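Local structure of acyl-CoA synthetase (AMP-forming)/AMP-acid ligase II-like protein (Dyadobacter fermentans, 4GS5) at residues K33-A38 / R98-D103; M132-I137 / H162-Q167; A270-H275 / R317-T322. The protein probably activates a carboxylic acid, perhaps a medium-chain fatty acid, as an acyl-adenylate with ATP and transfers it to coenzyme A. All coordinates share one frame; numbering follows the deposited sequence. Where two conformers were deposited one is given.

Contact 1 (K33-A38 / R98-D103); sequences KWLGGA and RGMELD. With EDO (1,2-ethanediol), chain U.
Trp34 and Met100, the latter present as selenomethionine, meet in the tightly packed half of this contact between two helix ends. The methyl carbon Met100 CE lies 3.3 Å from Trp34 CG and 3.4 Å from Trp34 CB, at the root of the indole, while Met100 SE reaches Trp34 CD1 at 3.6 Å. Selenium stands obliquely to the five-membered ring, 53° off its normal, in a Met-aromatic contact. The Met100 chain is extended at chi2 but bends at its last torsion (chi3 -65°), which folds the methyl in toward the tryptophan. Leu35 CD2 closes on the selenium from the next position along the helix, at 3.8 Å.

The other half is looser and wetter. Here the indole N-H points at the partly exposed Glu101, whose carboxylate stands steeply to the ring and brings OE2 to its edge, near the ring plane. The bond from Trp34 NE1 to Glu101 OE2 is weak, 3.4 Å long and bent to 146°. A water also lies at this edge; it donates to Glu101 OE2 over 2.6 Å and makes only weak bonds with Trp34 NE1 and Met100 O. With an alanine here instead of Trp34, a gap would probably open beside the Met100 methyl, taking away one wall of its seat, and Glu101 would lose its weak indole partner.

Helix 22-36 finishes just beyond the contact in a Schellman motif at Gly37. Arg59 bonds to Trp34 O and Ala38 O and makes a cation-pi contact with the indole, which also meets Phe41 of strand 40-46. Helix 59-72 adds Leu62 against Trp34 and Ala63 against Glu101, and so packs beside helices 22-36 and 90-102.

Contact 2 (M132-I137 / H162-Q167); sequences MQLQSI and HALAMQ. With EDO (1,2-ethanediol), chain B.
Leu164 supplies the apolar part of this contact, reaching across to Leu134 and Gln135. Its CD1 lies 4.1 Å from Gln135 CB and 4.2 Å from Gln135 CA, thus against the helix backbone, and 4.5 Å from Leu134 CG. With CG anti to the backbone N (chi1 173°), the Leu164 branch extends toward the facing helix. This is light packing, as the axes of the two short segments come no closer than 10.7 Å, at 62° between their directions.

Polar groups add little across the interface. The Gln167 amide oxygen OE1 lies near Gln135 CG without bonding to it, and the approach is uncertain because Gln135 was modelled in two conformers.

Hydrogen bonds serve the individual helices instead. Met132 O accepts both Ser136 N and Ser136 OG, from opposite faces of its plane, and Asn161 OD1 takes the Leu164 N-H. Separately, Met132 N donates to O2 of an ethanediol, probably from the crystallisation liquor, at 3.1 Å.

Leu164 and Gln167 also touch Leu138. Helix 131-139 follows strand 126-129, against whose Met129 Leu134 packs, and helix 162-169 follows the neighbouring parallel strand 153-155, both in the large N-terminal part expected of this family.

Contact 3 (A270-H275 / R317-T322); sequences AAVFHH and RSRVST
Arg319 alone carries segment 317-322 onto Ala271 and Val272 of helix 262-276. The residues before it, near the end of helix 306-319, stay clear of segment 270-275, and Ser318 OG is hydrogen-bonded to Ala314 O one turn back.

At Arg319 the chain comes to the interface. CG stands anti to the backbone N (chi1 -170°), and the side chain runs out extended as far as NE. Its CD passes 3.8 Å from Val272 CG2, the two side chains sliding past each other in opposite directions. Beyond NE the guanidinium is turned across the line of the chain (chi4 93°), and Ala271 CB sits over one face, 3.5 Å above the plane and offset toward the rim. The nearest atoms there are Ala271 CB and Arg319 NH2, at 3.7 Å. This is van der Waals packing of a flat cation on a methyl group.

The two helices belong to the smaller C-terminal domain expected of this enzyme family, where Val272 packs further on Leu312 and Glu315 of helix 306-319.

After Arg319 the backbone extends at Val320 and Ser321, and Thr322 O receives a hydrogen bond from Lys327 NZ as the chain heads toward strand 329-332.

How the contacts relate
From the N terminus, the chain illustrates local closure in succession. Contact 1 comes first, bringing helix 90-102 back to helix 22-36 across 59 intervening residues. Contact 2 then closes a shorter loop of 24 residues, joining two helices that follow successive parallel strands. Contact 3 opens much later and pairs the helices 262-276 and 306-319 over 41 residues. All three stand in series, with none nesting or crossing. Contacts 1 and 2 belong to the large N-terminal part, their nearest atoms about 12 Å apart, whereas contact 3 ties two helices of the C-terminal part. Contacts 1 and 3 lie on opposite sides of the chain's centre, about 59 Å between centres.

Contact 1 (K33-A38 / R98-D103)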
loop_
_atom_site.group_PDB
_atom_site.type_symbol
_atom_site.label_atom_id
_atom_site.label_comp_id
_atom_site.label_asym_id
_atom_site.label_seq_id
_atom_site.Cartn_x
_atom_site.Cartn_y
_atom_site.Cartn_z
ATOM N N LYS A 33 2.957 0.375 -30.215
ATOM C CA LYS A 33 3.139 -1.058 -29.998
ATOM C C LYS A 33 1.851 -1.741 -29.514
ATOM O O LYS A 33 1.502 -2.833 -29.984
ATOM C CB LYS A 33 4.306 -1.346 -29.039
ATOM C CG LYS A 33 4.637 -2.833 -28.955
ATOM C CD LYS A 33 5.764 -3.161 -27.982
ATOM C CE LYS A 33 5.968 -4.680 -27.928
ATOM N NZ LYS A 33 6.945 -5.129 -26.896
ATOM N N TRP A 34 1.142 -1.104 -28.583
ATOM C CA TRP A 34 -0.122 -1.658 -28.112
ATOM C C TRP A 34 -1.091 -1.887 -29.276
ATOM O O TRP A 34 -1.610 -2.994 -29.460
ATOM C CB TRP A 34 -0.774 -0.752 -27.065
ATOM C CG TRP A 34 -2.063 -1.315 -26.542
ATOM C CD1 TRP A 34 -3.318 -1.059 -27.004
ATOM C CD2 TRP A 34 -2.213 -2.241 -25.463
ATOM N NE1 TRP A 34 -4.244 -1.767 -26.281
ATOM C CE2 TRP A 34 -3.592 -2.501 -25.329
ATOM C CE3 TRP A 34 -1.316 -2.876 -24.599
ATOM C CZ2 TRP A 34 -4.096 -3.368 -24.355
ATOM C CZ3 TRP A 34 -1.817 -3.736 -23.635
ATOM C CH2 TRP A 34 -3.194 -3.970 -23.516
ATOM N N LEU A 35 -1.328 -0.833 -30.054
ATOM C CA LEU A 35 -2.241 -0.890 -31.194
ATOM C C LEU A 35 -1.823 -1.935 -32.230
ATOM O O LEU A 35 -2.673 -2.546 -32.884
ATOM C CB LEU A 35 -2.368 0.493 -31.848
ATOM C CG LEU A 35 -2.865 1.603 -30.910
ATOM C CD1 LEU A 35 -2.865 2.954 -31.610
ATOM C CD2 LEU A 35 -4.255 1.281 -30.359
ATOM N N GLY A 36 -0.517 -2.141 -32.373
ATOM C CA GLY A 36 0.015 -3.094 -33.331
ATOM C C GLY A 36 -0.336 -4.543 -33.033
ATOM O O GLY A 36 -0.286 -5.390 -33.923
ATOM N N GLY A 37 -0.664 -4.844 -31.778
ATOM C CA GLY A 37 -1.144 -6.170 -31.419
ATOM C C GLY A 37 -0.208 -7.022 -30.573
ATOM O O GLY A 37 -0.527 -8.177 -30.271
ATOM N N ALA A 38 0.934 -6.456 -30.183
ATOM C CA ALA A 38 1.926 -7.179 -29.385
ATOM C C ALA A 38 1.272 -7.994 -28.284
ATOM O O ALA A 38 0.344 -7.520 -27.619
ATOM C CB ALA A 38 2.916 -6.216 -28.788
ATOM N N ARG A 98 -5.385 2.054 -20.204
ATOM C CA ARG A 98 -6.780 2.380 -19.885
ATOM C C ARG A 98 -7.352 3.302 -20.955
ATOM O O ARG A 98 -8.436 3.067 -21.483
ATOM C CB ARG A 98 -6.887 3.049 -18.510
ATOM C CG ARG A 98 -6.580 2.121 -17.346
ATOM C CD ARG A 98 -6.254 2.917 -16.079
ATOM N NE ARG A 98 -5.798 2.049 -14.997
ATOM C CZ ARG A 98 -5.032 2.449 -13.988
ATOM N NH1 ARG A 98 -4.628 3.709 -13.913
ATOM N NH2 ARG A 98 -4.668 1.590 -13.054
ATOM N N GLY A 99 -6.602 4.346 -21.282
ATOM C CA GLY A 99 -7.000 5.275 -22.326
ATOM C C GLY A 99 -7.340 4.618 -23.653
ATOM O O GLY A 99 -8.318 4.990 -24.302
HETATM N N MSE A 100 -6.533 3.647 -24.075
HETATM C CA MSE A 100 -6.766 3.014 -25.368
HETATM C C MSE A 100 -7.843 1.939 -25.298
HETATM O O MSE A 100 -8.594 1.734 -26.252
HETATM C CB MSE A 100 -5.475 2.428 -25.928
HETATM C CG MSE A 100 -4.510 3.460 -26.457
HETATM SE SE MSE A 100 -2.931 2.553 -27.086
HETATM C CE MSE A 100 -2.279 1.827 -25.402
ATOM N N GLU A 101 -7.911 1.242 -24.172
ATOM C CA GLU A 101 -8.923 0.210 -24.009
ATOM C C GLU A 101 -10.314 0.792 -23.790
ATOM O O GLU A 101 -11.304 0.209 -24.218
ATOM C CB GLU A 101 -8.549 -0.727 -22.865
ATOM C CG GLU A 101 -7.416 -1.659 -23.223
ATOM C CD GLU A 101 -7.816 -2.616 -24.329
ATOM O OE1 GLU A 101 -8.508 -3.613 -24.021
ATOM O OE2 GLU A 101 -7.457 -2.361 -25.502
ATOM N N LEU A 102 -10.376 1.956 -23.151
ATOM C CA LEU A 102 -11.642 2.521 -22.674
ATOM C C LEU A 102 -12.061 3.755 -23.480
ATOM O O LEU A 102 -13.081 4.372 -23.191
ATOM C CB LEU A 102 -11.527 2.863 -21.178
ATOM C CG LEU A 102 -11.165 1.672 -20.270
ATOM C CD1 LEU A 102 -10.930 2.072 -18.802
ATOM C CD2 LEU A 102 -12.228 0.590 -20.345
ATOM N N ASP A 103 -11.264 4.102 -24.491
ATOM C CA ASP A 103 -11.540 5.251 -25.365
ATOM C C ASP A 103 -11.558 6.565 -24.579
ATOM O O ASP A 103 -12.546 7.309 -24.603
ATOM C CB ASP A 103 -12.874 5.092 -26.108
ATOM C CG ASP A 103 -12.896 3.899 -27.042
ATOM O OD1 ASP A 103 -11.821 3.463 -27.506
ATOM O OD2 ASP A 103 -14.012 3.408 -27.323
HETATM C C1 EDO U . 7.086 -2.444 -24.600
HETATM O O1 EDO U . 7.952 -3.591 -24.715
HETATM C C2 EDO U . 7.910 -1.173 -24.736
HETATM O O2 EDO U . 7.126 -0.124 -25.286
HETATM O O HOH W 1 -7.221 -0.973 -27.723
#

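Contact 2 (M132-I137 / H162-Q167)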
loop_
_atom_site.group_PDB
_atom_site.type_symbol
_atom_site.label_atom_id
_atom_site.label_comp_id
_atom_site.label_asym_id
_atom_site.label_seq_id
_atom_site.Cartn_x
_atom_site.Cartn_y
_atom_site.Cartn_z
HETATM N N MSE A 132 1.564 12.811 -2.661
HETATM C CA MSE A 132 2.294 14.060 -2.629
HETATM C C MSE A 132 1.857 15.017 -3.739
HETATM O O MSE A 132 1.902 16.240 -3.576
HETATM C CB MSE A 132 3.794 13.807 -2.741
HETATM C CG MSE A 132 4.594 14.906 -2.144
HETATM SE SE MSE A 132 6.432 14.379 -1.896
HETATM C CE MSE A 132 6.321 13.503 -0.157
ATOM N N GLN A 133 1.457 14.469 -4.876
ATOM C CA GLN A 133 0.976 15.335 -5.953
ATOM C C GLN A 133 -0.326 16.031 -5.582
ATOM O O GLN A 133 -0.531 17.201 -5.918
ATOM C CB GLN A 133 0.828 14.575 -7.269
ATOM C CG GLN A 133 2.171 14.317 -7.961
ATOM C CD GLN A 133 2.018 13.419 -9.168
ATOM O OE1 GLN A 133 1.361 12.382 -9.099
ATOM N NE2 GLN A 133 2.613 13.816 -10.285
ATOM N N LEU A 134 -1.214 15.320 -4.887
ATOM C CA LEU A 134 -2.470 15.944 -4.497
ATOM C C LEU A 134 -2.217 16.969 -3.399
ATOM O O LEU A 134 -2.830 18.032 -3.361
ATOM C CB LEU A 134 -3.477 14.901 -4.011
ATOM C CG LEU A 134 -4.825 15.439 -3.537
ATOM C CD1 LEU A 134 -5.484 16.235 -4.658
ATOM C CD2 LEU A 134 -5.713 14.273 -3.087
ATOM N N GLN A 135 -1.310 16.656 -2.492
ATOM C CA GLN A 135 -1.002 17.581 -1.408
ATOM C C GLN A 135 -0.395 18.863 -1.970
ATOM O O GLN A 135 -0.635 19.948 -1.447
ATOM C CB GLN A 135 -0.052 16.937 -0.394
ATOM C CG GLN A 135 -0.072 17.598 0.996
ATOM C CD GLN A 135 0.909 18.746 1.129
ATOM O OE1 GLN A 135 1.775 18.943 0.279
ATOM N NE2 GLN A 135 0.789 19.505 2.219
ATOM N N SER A 136 0.402 18.725 -3.036
ATOM C CA SER A 136 1.071 19.874 -3.660
ATOM C C SER A 136 0.047 20.800 -4.292
ATOM O O SER A 136 0.126 22.013 -4.154
ATOM C CB SER A 136 2.056 19.429 -4.749
ATOM O OG SER A 136 3.275 18.971 -4.198
ATOM N N ILE A 137 -0.895 20.212 -5.016
ATOM C CA ILE A 137 -1.986 20.971 -5.604
ATOM C C ILE A 137 -2.747 21.743 -4.528
ATOM O O ILE A 137 -3.071 22.910 -4.709
ATOM C CB ILE A 137 -2.967 20.051 -6.338
ATOM C CG1 ILE A 137 -2.336 19.524 -7.628
ATOM C CG2 ILE A 137 -4.279 20.786 -6.610
ATOM C CD1 ILE A 137 -3.142 18.417 -8.286
ATOM N N HIS A 162 -2.131 11.487 7.928
ATOM C CA HIS A 162 -3.291 12.037 8.628
ATOM C C HIS A 162 -3.721 13.419 8.129
ATOM O O HIS A 162 -4.907 13.643 7.869
ATOM C CB HIS A 162 -3.051 12.066 10.136
ATOM C CG HIS A 162 -4.292 12.325 10.938
ATOM N ND1 HIS A 162 -4.424 13.415 11.774
ATOM C CD2 HIS A 162 -5.453 11.637 11.028
ATOM C CE1 HIS A 162 -5.612 13.381 12.351
ATOM N NE2 HIS A 162 -6.257 12.314 11.918
ATOM N N ALA A 163 -2.772 14.339 7.990
ATOM C CA ALA A 163 -3.085 15.678 7.477
ATOM C C ALA A 163 -3.673 15.682 6.056
ATOM O O ALA A 163 -4.602 16.437 5.763
ATOM C CB ALA A 163 -1.855 16.599 7.566
ATOM N N LEU A 164 -3.154 14.841 5.167
ATOM C CA LEU A 164 -3.703 14.799 3.826
ATOM C C LEU A 164 -5.071 14.094 3.860
ATOM O O LEU A 164 -5.999 14.480 3.155
ATOM C CB LEU A 164 -2.725 14.132 2.836
ATOM C CG LEU A 164 -3.271 13.885 1.434
ATOM C CD1 LEU A 164 -3.635 15.191 0.750
ATOM C CD2 LEU A 164 -2.307 13.062 0.536
ATOM N N ALA A 165 -5.205 13.081 4.705
ATOM C CA ALA A 165 -6.495 12.411 4.846
ATOM C C ALA A 165 -7.590 13.398 5.308
ATOM O O ALA A 165 -8.710 13.396 4.787
ATOM C CB ALA A 165 -6.386 11.235 5.806
HETATM N N MSE A 166 -7.259 14.255 6.263
HETATM C CA MSE A 166 -8.206 15.275 6.729
HETATM C C MSE A 166 -8.614 16.266 5.634
HETATM O O MSE A 166 -9.781 16.660 5.554
HETATM C CB MSE A 166 -7.652 16.034 7.942
HETATM C CG MSE A 166 -7.573 15.205 9.218
HETATM SE SE MSE A 166 -9.315 14.847 10.002
HETATM C CE MSE A 166 -9.015 13.033 10.647
ATOM N N GLN A 167 -7.657 16.676 4.805
ATOM C CA GLN A 167 -7.927 17.537 3.645
ATOM C C GLN A 167 -8.820 16.878 2.589
ATOM O O GLN A 167 -9.710 17.518 2.018
ATOM C CB GLN A 167 -6.619 17.954 2.965
ATOM C CG GLN A 167 -5.910 19.130 3.627
ATOM C CD GLN A 167 -4.596 19.475 2.938
ATOM O OE1 GLN A 167 -3.647 18.691 2.957
ATOM N NE2 GLN A 167 -4.539 20.650 2.329
HETATM C C1 EDO B . 3.954 9.828 -0.186
HETATM O O1 EDO B . 3.617 11.104 0.371
HETATM C C2 EDO B . 3.180 9.570 -1.480
HETATM O O2 EDO B . 3.552 10.478 -2.527
#

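Contact 3 (A270-H275 / R317-T322)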
loop_
_atom_site.group_PDB
_atom_site.type_symbol
_atom_site.label_atom_id
_atom_site.label_comp_id
_atom_site.label_asym_id
_atom_site.label_seq_id
_atom_site.Cartn_x
_atom_site.Cartn_y
_atom_site.Cartn_z
ATOM N N ALA A 270 9.012 -0.511 27.027
ATOM C CA ALA A 270 10.281 0.211 26.981
ATOM C C ALA A 270 10.237 1.472 27.838
ATOM O O ALA A 270 11.194 1.773 28.548
ATOM C CB ALA A 270 10.655 0.557 25.543
ATOM N N ALA A 271 9.136 2.217 27.763
ATOM C CA ALA A 271 8.987 3.419 28.586
ATOM C C ALA A 271 9.057 3.069 30.077
ATOM O O ALA A 271 9.544 3.858 30.885
ATOM C CB ALA A 271 7.689 4.151 28.262
ATOM N N VAL A 272 8.576 1.880 30.435
ATOM C CA VAL A 272 8.663 1.422 31.814
ATOM C C VAL A 272 10.112 1.119 32.201
ATOM O O VAL A 272 10.585 1.582 33.233
ATOM C CB VAL A 272 7.789 0.186 32.062
ATOM C CG1 VAL A 272 8.128 -0.448 33.413
ATOM C CG2 VAL A 272 6.315 0.563 31.979
ATOM N N PHE A 273 10.813 0.343 31.376
ATOM C CA PHE A 273 12.234 0.070 31.615
ATOM C C PHE A 273 13.040 1.359 31.778
ATOM O O PHE A 273 13.775 1.520 32.751
ATOM C CB PHE A 273 12.830 -0.753 30.472
ATOM C CG PHE A 273 12.636 -2.233 30.622
ATOM C CD1 PHE A 273 11.368 -2.784 30.622
ATOM C CD2 PHE A 273 13.727 -3.075 30.731
ATOM C CE1 PHE A 273 11.196 -4.150 30.751
ATOM C CE2 PHE A 273 13.564 -4.436 30.864
ATOM C CZ PHE A 273 12.299 -4.977 30.872
ATOM N N HIS A 274 12.906 2.269 30.818
ATOM C CA HIS A 274 13.634 3.540 30.869
ATOM C C HIS A 274 13.354 4.252 32.187
ATOM O O HIS A 274 14.272 4.732 32.858
ATOM C CB HIS A 274 13.247 4.439 29.687
ATOM C CG HIS A 274 13.622 5.878 29.870
ATOM N ND1 HIS A 274 12.780 6.800 30.457
ATOM C CD2 HIS A 274 14.747 6.554 29.540
ATOM C CE1 HIS A 274 13.372 7.981 30.482
ATOM N NE2 HIS A 274 14.566 7.861 29.931
ATOM N N HIS A 275 12.076 4.302 32.553
ATOM C CA HIS A 275 11.640 4.975 33.772
ATOM C C HIS A 275 12.234 4.353 35.034
ATOM O O HIS A 275 12.420 5.041 36.040
ATOM C CB HIS A 275 10.111 4.981 33.863
ATOM C CG HIS A 275 9.583 5.619 35.111
ATOM N ND1 HIS A 275 9.014 4.894 36.136
ATOM C CD2 HIS A 275 9.543 6.917 35.500
ATOM C CE1 HIS A 275 8.645 5.716 37.102
ATOM N NE2 HIS A 275 8.955 6.949 36.741
ATOM N N ARG A 317 1.855 -3.340 34.887
ATOM C CA ARG A 317 0.444 -3.601 35.113
ATOM C C ARG A 317 -0.380 -2.315 35.276
ATOM O O ARG A 317 -1.590 -2.317 35.050
ATOM C CB ARG A 317 0.281 -4.521 36.327
ATOM C CG ARG A 317 -1.133 -5.022 36.564
ATOM C CD ARG A 317 -1.115 -6.247 37.471
ATOM N NE ARG A 317 -2.413 -6.489 38.094
ATOM C CZ ARG A 317 -2.665 -7.499 38.922
ATOM N NH1 ARG A 317 -1.705 -8.368 39.220
ATOM N NH2 ARG A 317 -3.876 -7.641 39.453
ATOM N N SER A 318 0.277 -1.220 35.659
ATOM C CA SER A 318 -0.405 0.059 35.856
ATOM C C SER A 318 -0.525 0.869 34.570
ATOM O O SER A 318 -1.263 1.860 34.511
ATOM C CB SER A 318 0.329 0.898 36.906
ATOM O OG SER A 318 0.228 0.311 38.192
ATOM N N ARG A 319 0.218 0.452 33.549
ATOM C CA ARG A 319 0.303 1.194 32.294
ATOM C C ARG A 319 -0.530 0.570 31.166
ATOM O O ARG A 319 -0.791 1.219 30.144
ATOM C CB ARG A 319 1.768 1.307 31.864
ATOM C CG ARG A 319 2.005 2.265 30.708
ATOM C CD ARG A 319 3.421 2.146 30.153
ATOM N NE ARG A 319 3.554 2.814 28.860
ATOM C CZ ARG A 319 3.965 4.069 28.707
ATOM N NH1 ARG A 319 4.291 4.799 29.772
ATOM N NH2 ARG A 319 4.055 4.591 27.487
ATOM N N VAL A 320 -0.931 -0.691 31.339
ATOM C CA VAL A 320 -1.671 -1.403 30.295
ATOM C C VAL A 320 -2.813 -2.205 30.905
ATOM O O VAL A 320 -2.786 -2.537 32.080
ATOM C CB VAL A 320 -0.768 -2.372 29.493
ATOM C CG1 VAL A 320 0.504 -1.668 28.997
ATOM C CG2 VAL A 320 -0.427 -3.598 30.327
ATOM N N SER A 321 -3.824 -2.497 30.094
ATOM C CA SER A 321 -4.900 -3.381 30.501
ATOM C C SER A 321 -4.375 -4.768 30.877
ATOM O O SER A 321 -3.379 -5.251 30.328
ATOM C CB SER A 321 -5.928 -3.517 29.369
ATOM O OG SER A 321 -6.804 -4.595 29.652
ATOM N N THR A 322 -5.062 -5.421 31.804
ATOM C CA THR A 322 -4.723 -6.797 32.134
ATOM C C THR A 322 -4.701 -7.662 30.870
ATOM O O THR A 322 -3.922 -8.610 30.776
ATOM C CB THR A 322 -5.688 -7.387 33.207
ATOM O OG1 THR A 322 -5.312 -8.734 33.504
ATOM C CG2 THR A 322 -7.139 -7.366 32.716
#